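Local structure of putative mandelate racemase (Bordetella bronchiseptica, 3OZY) at residues 83-86 and 87-91; 61-64 and 65-69. The protein is of unknown function but belongs to the magnesium-dependent enolase superfamily and probably acts on acid sugars such as m-xylarate. All coordinates share one frame; numbering follows the deposited sequence.

Contact 1 of 2, residues 83-86 and 87-91; sequences YLWH and KVFHG. With MG (magnesium ion), chain D.
His86 and His90 grip one magnesium ion from successive turns of helix 81-97: ND1 of His86 lies 2.1 Å from the magnesium and NE2 of His90 2.2 Å, with a water as a further ligand. This is an i, i+4 pair of histidine ligands on a helix of the capping domain, distinct from the Asp201, Glu227 and Glu254 magnesium site of the barrel. In both histidines CG lies anti to the carbonyl carbon (chi1 -66° and -63°), which sends the two rings out side by side in the same direction. They meet rim to rim, with NE2 of His90 at the edge of the His86 ring and the ND1 to NE2 separation between them 3.8 Å.

The helical backbone sets the two residues one turn apart, His90 N donating to His86 O at 3.0 Å, and the same i to i+4 pattern runs from Lys87 N to Tyr83 O, Val88 N to Leu84 O and Phe89 N to Trp85 O. CE3 of Trp85 lies over the centre of one face of the His86 ring, and CD2 of Phe89 does likewise for His90, so each ligand ring is backed by its preceding aromatic neighbour. Those neighbours also pair: the Trp85 six-membered ring and the Phe89 ring are tilted only 17° apart but slid, with little overlap. NE1 of Trp85 donates a hydrogen bond to Gly282 O. NZ of Lys87 hydrogen-bonds Gln72 O and forms a salt bridge with Glu76, while on the way CD of Lys87 passes the Tyr83 hydroxyl, 3.9 Å from OH.

Contact 2 of 2, residues 61-64 and 65-69; sequences LKRA and IEDVI
One face of the Arg63 guanidinium is covered by CB of Asp67, 3.3 Å above the plane and offset toward the rim. The Asp67 carboxylate is turned 37° from the guanidinium plane, and its OD2 lies 3.3 Å from Arg63 NH1 in a salt bridge. A bend at chi2 (69°) carries the guanidinium forward along the helix, over Asp67, while NH2 pairs with Asp57 of the second subunit.

The carboxylate of Glu66 is met from above by NZ of Lys62, 37° out of its plane, in a hydrogen-bonded salt bridge with NZ to OE2 at 2.9 Å. Both groups have a further partner in the backbone of Ala10: NZ donates a hydrogen bond to its O and OE2 accepts one from its N.

These i, i+4 ion pairs lie on helix 58-73 of the enolase-type N-terminal domain, where the backbone widens into a pi-type turn. Ala64 O is the evidence, accepting from Ile69 N at 2.8 Å, five residues on, and also from Val68 N at 3.2 Å, the latter from above the carbonyl plane. Away from the charges, Ile65 packs on Ile36 and Val38 of strand 32-42, and its CG1 approaches Leu61 O to 3.2 Å.

Contact 2 comes first along the chain, on helix 58-73, and contact 1 follows on helix 81-97, the next helix; both belong to the N-terminal domain that accompanies the barrel in this superfamily. Their centres are about 14 Å apart, on the same side of the chain's centre. The two contacts touch directly at Val88 CG1 of contact 1 and Ile69 CG1 of contact 2, 3.9 Å apart, and side chains from both also pack on helix 102-122, Met107 and Ala106 being among those touched. Each contact reaches the second subunit, so the metal-binding helix and its neighbour both contribute to the dimer interface.

Contact 1 of 2, residues 83-86 and 87-91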
ATOM      1  N   TYR A  83      -8.375  -2.064  20.375  1.00  8.07           N
ATOM      2  CA  TYR A  83      -9.219  -0.962  19.938  1.00  8.59           C
ATOM      3  C   TYR A  83      -8.428   0.023  19.077  1.00  8.27           C
ATOM      4  O   TYR A  83      -8.880   0.432  18.009  1.00  8.87           O
ATOM      5  CB  TYR A  83      -9.820  -0.243  21.151  1.00 10.03           C
ATOM      6  CG  TYR A  83     -10.495   1.062  20.801  1.00 10.23           C
ATOM      7  CD1 TYR A  83     -11.689   1.074  20.094  1.00 14.42           C
ATOM      8  CD2 TYR A  83      -9.943   2.281  21.176  1.00 11.77           C
ATOM      9  CE1 TYR A  83     -12.311   2.260  19.757  1.00 17.69           C
ATOM     10  CE2 TYR A  83     -10.568   3.481  20.850  1.00 11.83           C
ATOM     11  CZ  TYR A  83     -11.747   3.459  20.139  1.00 17.27           C
ATOM     12  OH  TYR A  83     -12.377   4.638  19.802  1.00 22.19           O
ATOM     13  N   LEU A  84      -7.242   0.401  19.543  1.00  8.31           N
ATOM     14  CA  LEU A  84      -6.470   1.437  18.857  1.00  9.12           C
ATOM     15  C   LEU A  84      -5.984   1.009  17.472  1.00  8.22           C
ATOM     16  O   LEU A  84      -5.908   1.839  16.556  1.00  8.94           O
ATOM     17  CB  LEU A  84      -5.302   1.905  19.728  1.00  9.21           C
ATOM     18  CG  LEU A  84      -5.749   2.654  20.987  1.00  8.97           C
ATOM     19  CD1 LEU A  84      -4.562   2.896  21.906  1.00 10.07           C
ATOM     20  CD2 LEU A  84      -6.436   3.971  20.636  1.00 12.42           C
ATOM     21  N   TRP A  85      -5.689  -0.281  17.301  1.00  7.75           N
ATOM     22  CA  TRP A  85      -5.282  -0.782  15.988  1.00  8.03           C
ATOM     23  C   TRP A  85      -6.383  -0.496  14.978  1.00  8.05           C
ATOM     24  O   TRP A  85      -6.147   0.041  13.894  1.00  7.83           O
ATOM     25  CB  TRP A  85      -5.000  -2.290  16.035  1.00  9.19           C
ATOM     26  CG  TRP A  85      -4.230  -2.758  14.828  1.00  8.24           C
ATOM     27  CD1 TRP A  85      -2.874  -2.912  14.736  1.00  8.97           C
ATOM     28  CD2 TRP A  85      -4.762  -3.082  13.532  1.00  8.20           C
ATOM     29  NE1 TRP A  85      -2.533  -3.324  13.472  1.00  9.75           N
ATOM     30  CE2 TRP A  85      -3.670  -3.439  12.714  1.00  8.38           C
ATOM     31  CE3 TRP A  85      -6.054  -3.127  12.992  1.00  9.27           C
ATOM     32  CZ2 TRP A  85      -3.824  -3.822  11.383  1.00  8.99           C
ATOM     33  CZ3 TRP A  85      -6.207  -3.512  11.658  1.00  9.80           C
ATOM     34  CH2 TRP A  85      -5.095  -3.853  10.873  1.00 10.16           C
ATOM     35  N   HIS A  86      -7.601  -0.862  15.351  1.00  7.71           N
ATOM     36  CA  HIS A  86      -8.736  -0.717  14.453  1.00  9.17           C
ATOM     37  C   HIS A  86      -9.180   0.726  14.280  1.00  8.27           C
ATOM     38  O   HIS A  86      -9.543   1.137  13.172  1.00  9.54           O
ATOM     39  CB  HIS A  86      -9.849  -1.671  14.885  1.00 11.47           C
ATOM     40  CG  HIS A  86      -9.448  -3.100  14.728  1.00 11.16           C
ATOM     41  ND1 HIS A  86      -9.689  -3.810  13.574  1.00 15.12           N
ATOM     42  CD2 HIS A  86      -8.722  -3.920  15.525  1.00 11.73           C
ATOM     43  CE1 HIS A  86      -9.183  -5.023  13.687  1.00 14.15           C
ATOM     44  NE2 HIS A  86      -8.582  -5.114  14.859  1.00 15.12           N
ATOM     45  N   LYS A  87      -9.086   1.515  15.344  1.00  8.80           N
ATOM     46  CA  LYS A  87      -9.382   2.932  15.238  1.00  9.06           C
ATOM     47  C   LYS A  87      -8.479   3.564  14.175  1.00  8.37           C
ATOM     48  O   LYS A  87      -8.933   4.347  13.333  1.00  9.53           O
ATOM     49  CB  LYS A  87      -9.169   3.621  16.589  1.00  9.83           C
ATOM     50  CG  LYS A  87      -9.529   5.089  16.560  1.00 10.02           C
ATOM     51  CD  LYS A  87      -9.225   5.801  17.864  1.00 10.97           C
ATOM     52  CE  LYS A  87      -9.754   7.230  17.781  1.00 12.16           C
ATOM     53  NZ  LYS A  87      -9.266   8.099  18.886  1.00 13.96           N
ATOM     54  N   VAL A  88      -7.198   3.216  14.205  1.00  8.79           N
ATOM     55  CA  VAL A  88      -6.231   3.792  13.274  1.00  9.04           C
ATOM     56  C   VAL A  88      -6.408   3.263  11.847  1.00  7.31           C
ATOM     57  O   VAL A  88      -6.406   4.033  10.881  1.00  8.25           O
ATOM     58  CB  VAL A  88      -4.798   3.543  13.779  1.00  7.94           C
ATOM     59  CG1 VAL A  88      -3.762   3.842  12.695  1.00  9.19           C
ATOM     60  CG2 VAL A  88      -4.529   4.377  15.028  1.00  8.86           C
ATOM     61  N   PHE A  89      -6.581   1.951  11.714  1.00  7.64           N
ATOM     62  CA  PHE A  89      -6.707   1.344  10.387  1.00  8.29           C
ATOM     63  C   PHE A  89      -7.937   1.840   9.630  1.00  8.03           C
ATOM     64  O   PHE A  89      -7.845   2.268   8.479  1.00  8.58           O
ATOM     65  CB  PHE A  89      -6.726  -0.187  10.509  1.00  9.62           C
ATOM     66  CG  PHE A  89      -6.852  -0.914   9.189  1.00  8.80           C
ATOM     67  CD1 PHE A  89      -5.723  -1.218   8.434  1.00  9.89           C
ATOM     68  CD2 PHE A  89      -8.093  -1.339   8.736  1.00  9.20           C
ATOM     69  CE1 PHE A  89      -5.837  -1.897   7.226  1.00  8.86           C
ATOM     70  CE2 PHE A  89      -8.216  -2.015   7.527  1.00  9.64           C
ATOM     71  CZ  PHE A  89      -7.083  -2.302   6.774  1.00 10.15           C
ATOM     72  N   HIS A  90      -9.094   1.771  10.282  1.00  7.89           N
ATOM     73  CA  HIS A  90     -10.349   2.160   9.641  1.00  9.34           C
ATOM     74  C   HIS A  90     -10.538   3.672   9.605  1.00  9.30           C
ATOM     75  O   HIS A  90     -11.161   4.203   8.681  1.00 10.07           O
ATOM     76  CB  HIS A  90     -11.540   1.499  10.339  1.00 10.70           C
ATOM     77  CG  HIS A  90     -11.521   0.010  10.245  1.00 10.65           C
ATOM     78  ND1 HIS A  90     -11.770  -0.657   9.065  1.00 13.54           N
ATOM     79  CD2 HIS A  90     -11.257  -0.942  11.169  1.00 13.41           C
ATOM     80  CE1 HIS A  90     -11.667  -1.957   9.268  1.00 16.85           C
ATOM     81  NE2 HIS A  90     -11.358  -2.155  10.535  1.00 16.77           N
ATOM     82  N   GLY A  91      -9.996   4.366  10.600  1.00  9.28           N
ATOM     83  CA  GLY A  91     -10.163   5.806  10.671  1.00  9.87           C
ATOM     84  C   GLY A  91      -9.315   6.554   9.664  1.00  9.94           C
ATOM     85  O   GLY A  91      -9.767   7.545   9.090  1.00 11.11           O
TER
HETATM   86 MG    MG D 391     -11.188  -3.807  12.057  1.00 19.00          MG
HETATM   87  O   HOH W   1     -13.211  -3.536  13.410  1.00 32.41           O

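Contact 2 of 2, residues 61-64 and 65-69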
ATOM      1  N   LEU A  61       7.641   8.250   6.853  1.00  7.32           N
ATOM      2  CA  LEU A  61       7.317   7.557   8.090  1.00  8.33           C
ATOM      3  C   LEU A  61       7.032   8.515   9.242  1.00  9.07           C
ATOM      4  O   LEU A  61       6.060   8.337   9.987  1.00  8.92           O
ATOM      5  CB  LEU A  61       8.450   6.614   8.481  1.00  8.02           C
ATOM      6  CG  LEU A  61       8.560   5.286   7.724  1.00  7.94           C
ATOM      7  CD1 LEU A  61       9.860   4.590   8.085  1.00  9.46           C
ATOM      8  CD2 LEU A  61       7.379   4.367   8.024  1.00  8.65           C
ATOM      9  N   LYS A  62       7.901   9.503   9.419  1.00  8.59           N
ATOM     10  CA  LYS A  62       7.745  10.446  10.521  1.00  9.23           C
ATOM     11  C   LYS A  62       6.409  11.178  10.442  1.00  8.08           C
ATOM     12  O   LYS A  62       5.695  11.306  11.443  1.00  8.69           O
ATOM     13  CB  LYS A  62       8.904  11.443  10.539  1.00  8.69           C
ATOM     14  CG  LYS A  62       8.821  12.476  11.655  1.00  8.78           C
ATOM     15  CD  LYS A  62      10.045  13.393  11.599  1.00 12.03           C
ATOM     16  CE  LYS A  62      10.061  14.424  12.722  1.00 13.86           C
ATOM     17  NZ  LYS A  62      10.296  13.820  14.063  1.00 13.35           N
ATOM     18  N   ARG A  63       6.079  11.660   9.252  1.00  7.97           N
ATOM     19  CA  ARG A  63       4.813  12.354   9.036  1.00  7.42           C
ATOM     20  C   ARG A  63       3.623  11.432   9.295  1.00  9.19           C
ATOM     21  O   ARG A  63       2.670  11.811   9.978  1.00  9.42           O
ATOM     22  CB  ARG A  63       4.751  12.908   7.612  1.00  8.56           C
ATOM     23  CG  ARG A  63       3.438  13.575   7.236  1.00  7.34           C
ATOM     24  CD  ARG A  63       3.201  14.888   7.975  1.00  8.62           C
ATOM     25  NE  ARG A  63       1.837  15.331   7.690  1.00  9.03           N
ATOM     26  CZ  ARG A  63       1.260  16.416   8.202  1.00 10.36           C
ATOM     27  NH1 ARG A  63       1.925  17.208   9.034  1.00 11.51           N
ATOM     28  NH2 ARG A  63       0.008  16.700   7.875  1.00 10.58           N
ATOM     29  N   ALA A  64       3.662  10.220   8.748  1.00  7.78           N
ATOM     30  CA  ALA A  64       2.557   9.291   8.956  1.00  8.96           C
ATOM     31  C   ALA A  64       2.361   8.983  10.435  1.00  8.91           C
ATOM     32  O   ALA A  64       1.236   8.918  10.925  1.00  9.63           O
ATOM     33  CB  ALA A  64       2.798   8.009   8.180  1.00  9.11           C
ATOM     34  N   ILE A  65       3.460   8.782  11.151  1.00  8.28           N
ATOM     35  CA  ILE A  65       3.386   8.410  12.552  1.00  8.50           C
ATOM     36  C   ILE A  65       2.927   9.577  13.437  1.00 10.01           C
ATOM     37  O   ILE A  65       1.996   9.433  14.236  1.00  9.32           O
ATOM     38  CB  ILE A  65       4.728   7.830  13.033  1.00  8.68           C
ATOM     39  CG1 ILE A  65       4.960   6.471  12.361  1.00  8.94           C
ATOM     40  CG2 ILE A  65       4.742   7.700  14.561  1.00  9.77           C
ATOM     41  CD1 ILE A  65       6.389   5.945  12.489  1.00  9.73           C
ATOM     42  N   GLU A  66       3.555  10.735  13.280  1.00 10.51           N
ATOM     43  CA  GLU A  66       3.246  11.863  14.156  1.00  9.84           C
ATOM     44  C   GLU A  66       1.931  12.571  13.822  1.00 10.28           C
ATOM     45  O   GLU A  66       1.218  13.023  14.726  1.00 10.83           O
ATOM     46  CB  GLU A  66       4.403  12.876  14.144  1.00  8.93           C
ATOM     47  CG  GLU A  66       5.690  12.305  14.724  1.00 10.05           C
ATOM     48  CD  GLU A  66       6.833  13.303  14.814  1.00 13.55           C
ATOM     49  OE1 GLU A  66       6.696  14.438  14.306  1.00 14.21           O
ATOM     50  OE2 GLU A  66       7.874  12.938  15.398  1.00 11.17           O
ATOM     51  N   ASP A  67       1.592  12.643  12.540  1.00  9.41           N
ATOM     52  CA  ASP A  67       0.543  13.562  12.093  1.00 10.34           C
ATOM     53  C   ASP A  67      -0.669  12.896  11.441  1.00 11.13           C
ATOM     54  O   ASP A  67      -1.687  13.557  11.203  1.00 11.38           O
ATOM     55  CB  ASP A  67       1.148  14.600  11.143  1.00 11.26           C
ATOM     56  CG  ASP A  67       2.275  15.376  11.783  1.00 14.91           C
ATOM     57  OD1 ASP A  67       2.031  16.044  12.809  1.00 20.58           O
ATOM     58  OD2 ASP A  67       3.411  15.304  11.273  1.00 15.50           O
ATOM     59  N   VAL A  68      -0.570  11.605  11.137  1.00  9.40           N
ATOM     60  CA  VAL A  68      -1.717  10.865  10.624  1.00  9.38           C
ATOM     61  C   VAL A  68      -2.196   9.886  11.690  1.00 10.10           C
ATOM     62  O   VAL A  68      -3.346   9.941  12.121  1.00 10.41           O
ATOM     63  CB  VAL A  68      -1.404  10.146   9.293  1.00  9.99           C
ATOM     64  CG1 VAL A  68      -2.638   9.403   8.786  1.00  9.54           C
ATOM     65  CG2 VAL A  68      -0.945  11.151   8.244  1.00 10.90           C
ATOM     66  N   ILE A  69      -1.311   9.013  12.154  1.00  8.99           N
ATOM     67  CA  ILE A  69      -1.664   8.063  13.193  1.00  8.93           C
ATOM     68  C   ILE A  69      -1.749   8.731  14.572  1.00 10.52           C
ATOM     69  O   ILE A  69      -2.718   8.526  15.308  1.00 10.86           O
ATOM     70  CB  ILE A  69      -0.652   6.903  13.223  1.00  9.44           C
ATOM     71  CG1 ILE A  69      -0.709   6.132  11.901  1.00  8.91           C
ATOM     72  CG2 ILE A  69      -0.905   6.007  14.427  1.00  9.88           C
ATOM     73  CD1 ILE A  69       0.499   5.210  11.669  1.00 11.49           C
TER